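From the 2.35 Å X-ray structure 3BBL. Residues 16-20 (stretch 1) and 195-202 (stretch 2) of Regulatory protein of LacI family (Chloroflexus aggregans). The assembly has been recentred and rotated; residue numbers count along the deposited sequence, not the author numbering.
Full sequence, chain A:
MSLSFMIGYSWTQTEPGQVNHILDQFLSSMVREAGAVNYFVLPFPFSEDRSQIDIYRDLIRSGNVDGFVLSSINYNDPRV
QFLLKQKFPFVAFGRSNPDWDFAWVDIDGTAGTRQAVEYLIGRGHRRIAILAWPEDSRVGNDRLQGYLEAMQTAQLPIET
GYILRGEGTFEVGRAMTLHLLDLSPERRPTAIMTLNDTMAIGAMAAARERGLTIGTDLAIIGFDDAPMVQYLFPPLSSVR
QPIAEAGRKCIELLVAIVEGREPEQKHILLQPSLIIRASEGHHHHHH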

# COMPACT_ATOMS: atom_id res chain seq x y z
N PRO A 16 1.11 11.28 -2.14
CA PRO A 16 -0.22 10.85 -2.56
C PRO A 16 -0.14 10.65 -4.08
O PRO A 16 0.05 11.62 -4.83
CB PRO A 16 -1.10 12.03 -2.15
CG PRO A 16 -0.19 13.21 -2.36
CD PRO A 16 1.13 12.71 -1.79
N GLY A 17 -0.24 9.41 -4.53
CA GLY A 17 -0.16 9.14 -5.95
C GLY A 17 0.83 8.03 -6.28
O GLY A 17 1.02 7.69 -7.45
N GLN A 18 1.45 7.46 -5.25
CA GLN A 18 2.41 6.38 -5.46
C GLN A 18 1.72 5.02 -5.33
O GLN A 18 1.08 4.72 -4.32
CB GLN A 18 3.57 6.49 -4.47
CG GLN A 18 4.88 5.92 -5.01
CD GLN A 18 5.45 6.75 -6.15
OE1 GLN A 18 6.41 6.34 -6.80
NE2 GLN A 18 4.85 7.91 -6.41
N VAL A 19 1.88 4.20 -6.36
CA VAL A 19 1.27 2.87 -6.45
C VAL A 19 1.82 1.84 -5.44
O VAL A 19 1.11 0.91 -5.04
CB VAL A 19 1.42 2.32 -7.90
CG1 VAL A 19 1.75 0.86 -7.90
CG2 VAL A 19 0.16 2.50 -8.62
N ASN A 20 3.09 1.99 -5.04
CA ASN A 20 3.66 1.02 -4.12
C ASN A 20 3.79 1.53 -2.68
O ASN A 20 4.14 2.69 -2.44
CB ASN A 20 5.01 0.55 -4.65
CG ASN A 20 5.51 -0.69 -3.94
OD1 ASN A 20 4.72 -1.46 -3.38
ND2 ASN A 20 6.83 -0.90 -3.95
N LEU A 195 12.16 3.17 -13.37
CA LEU A 195 12.68 2.97 -12.02
C LEU A 195 11.68 2.66 -10.93
O LEU A 195 12.07 2.40 -9.79
CB LEU A 195 13.58 4.14 -11.60
CG LEU A 195 14.88 4.21 -12.43
CD1 LEU A 195 15.95 4.95 -11.62
CD2 LEU A 195 15.36 2.82 -12.79
N ASN A 196 10.39 2.70 -11.27
CA ASN A 196 9.33 2.31 -10.34
C ASN A 196 8.08 2.02 -11.17
O ASN A 196 8.01 2.42 -12.33
CB ASN A 196 9.09 3.35 -9.22
CG ASN A 196 8.30 4.56 -9.66
OD1 ASN A 196 8.12 5.49 -8.88
ND2 ASN A 196 7.83 4.57 -10.89
N ASP A 197 7.13 1.29 -10.61
CA ASP A 197 5.94 0.93 -11.36
C ASP A 197 5.03 2.10 -11.68
O ASP A 197 4.33 2.09 -12.70
CB ASP A 197 5.15 -0.15 -10.62
CG ASP A 197 5.90 -1.46 -10.53
OD1 ASP A 197 6.82 -1.69 -11.32
OD2 ASP A 197 5.54 -2.27 -9.66
N THR A 198 5.04 3.12 -10.84
CA THR A 198 4.21 4.29 -11.10
C THR A 198 4.60 4.88 -12.46
O THR A 198 3.73 5.24 -13.26
CB THR A 198 4.39 5.36 -10.02
OG1 THR A 198 4.26 4.75 -8.74
CG2 THR A 198 3.32 6.43 -10.16
N MSE A 199 5.90 4.98 -12.71
CA MSE A 199 6.42 5.50 -13.97
C MSE A 199 5.99 4.59 -15.11
O MSE A 199 5.53 5.06 -16.15
CB MSE A 199 7.94 5.61 -13.93
CG MSE A 199 8.43 6.63 -12.94
SE MSE A 199 10.38 6.63 -13.07
CE MSE A 199 10.63 8.33 -13.94
N ALA A 200 6.13 3.28 -14.91
CA ALA A 200 5.75 2.31 -15.94
C ALA A 200 4.27 2.44 -16.34
O ALA A 200 3.91 2.27 -17.51
CB ALA A 200 6.03 0.91 -15.45
N ILE A 201 3.43 2.76 -15.36
CA ILE A 201 2.01 2.90 -15.65
C ILE A 201 1.79 4.11 -16.56
O ILE A 201 0.97 4.06 -17.49
CB ILE A 201 1.19 3.01 -14.33
CG1 ILE A 201 1.25 1.66 -13.61
CG2 ILE A 201 -0.26 3.36 -14.62
CD1 ILE A 201 0.52 1.61 -12.28
N GLY A 202 2.53 5.18 -16.31
CA GLY A 202 2.43 6.36 -17.15
C GLY A 202 2.86 6.01 -18.57
O GLY A 202 2.26 6.46 -19.55

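An irregular segment, residues 16-20, lies against the first turn of a helix that begins at Asp197; touching residues are at least 178 apart in sequence, and together the two stretches bury 241 Å². The backbones come nearest at Val19 and Thr198, whose CA atoms are 5.7 Å apart. Within the helix, Ile201 N donates to Asp197 O at 2.9 Å and Gly202 N to Thr198 O at 3.3 Å. Asp197, Thr198 and Ile201 all direct their CA-to-CB bonds toward the loop.

Thr198 is the centre of the contact. Its chi1 of -49° (m) places Thr198 OG1 where Val19 N reaches it at 3.4 Å; the N-H...OG1 angle of 163° is nearly straight, but the length makes the bond weak. The same rotamer leaves Thr198 CG2 3.8 Å from Gly17 O. Gly17 has phi/psi of 130/1, a conformation in which a CB would be jammed against the carbonyl O of Pro16, so the backbone itself calls for glycine.

Val19 packs its side chain onto the helix. Val19 CG2 meets Ile201 CD1 at 3.8 Å, an apolar pairing reached because Ile201 is extended (chi1 m, chi2 t), carrying CD1 out to the valine; Val19 CG1 lies 4.5 Å from Asp197 CB. The valine chi1, 140°, sits between wells. Both carboxylate oxygens of Asp197 are hydrogen-bonded elsewhere in the structure.

Gln18 points its CA-to-CB bond sideways, yet chi1 t and chi2 p bring the end of the side chain near the helix start. There its amide lies near that of Asn196, the N-cap residue, whose chi1 of 78° (p) sets its side chain beside the first-turn backbone; both amides are probably turned over as modelled, so their individual bonds remain open. Gln18 is poorly ordered and partly exposed, whereas Val19 and Thr198 are buried.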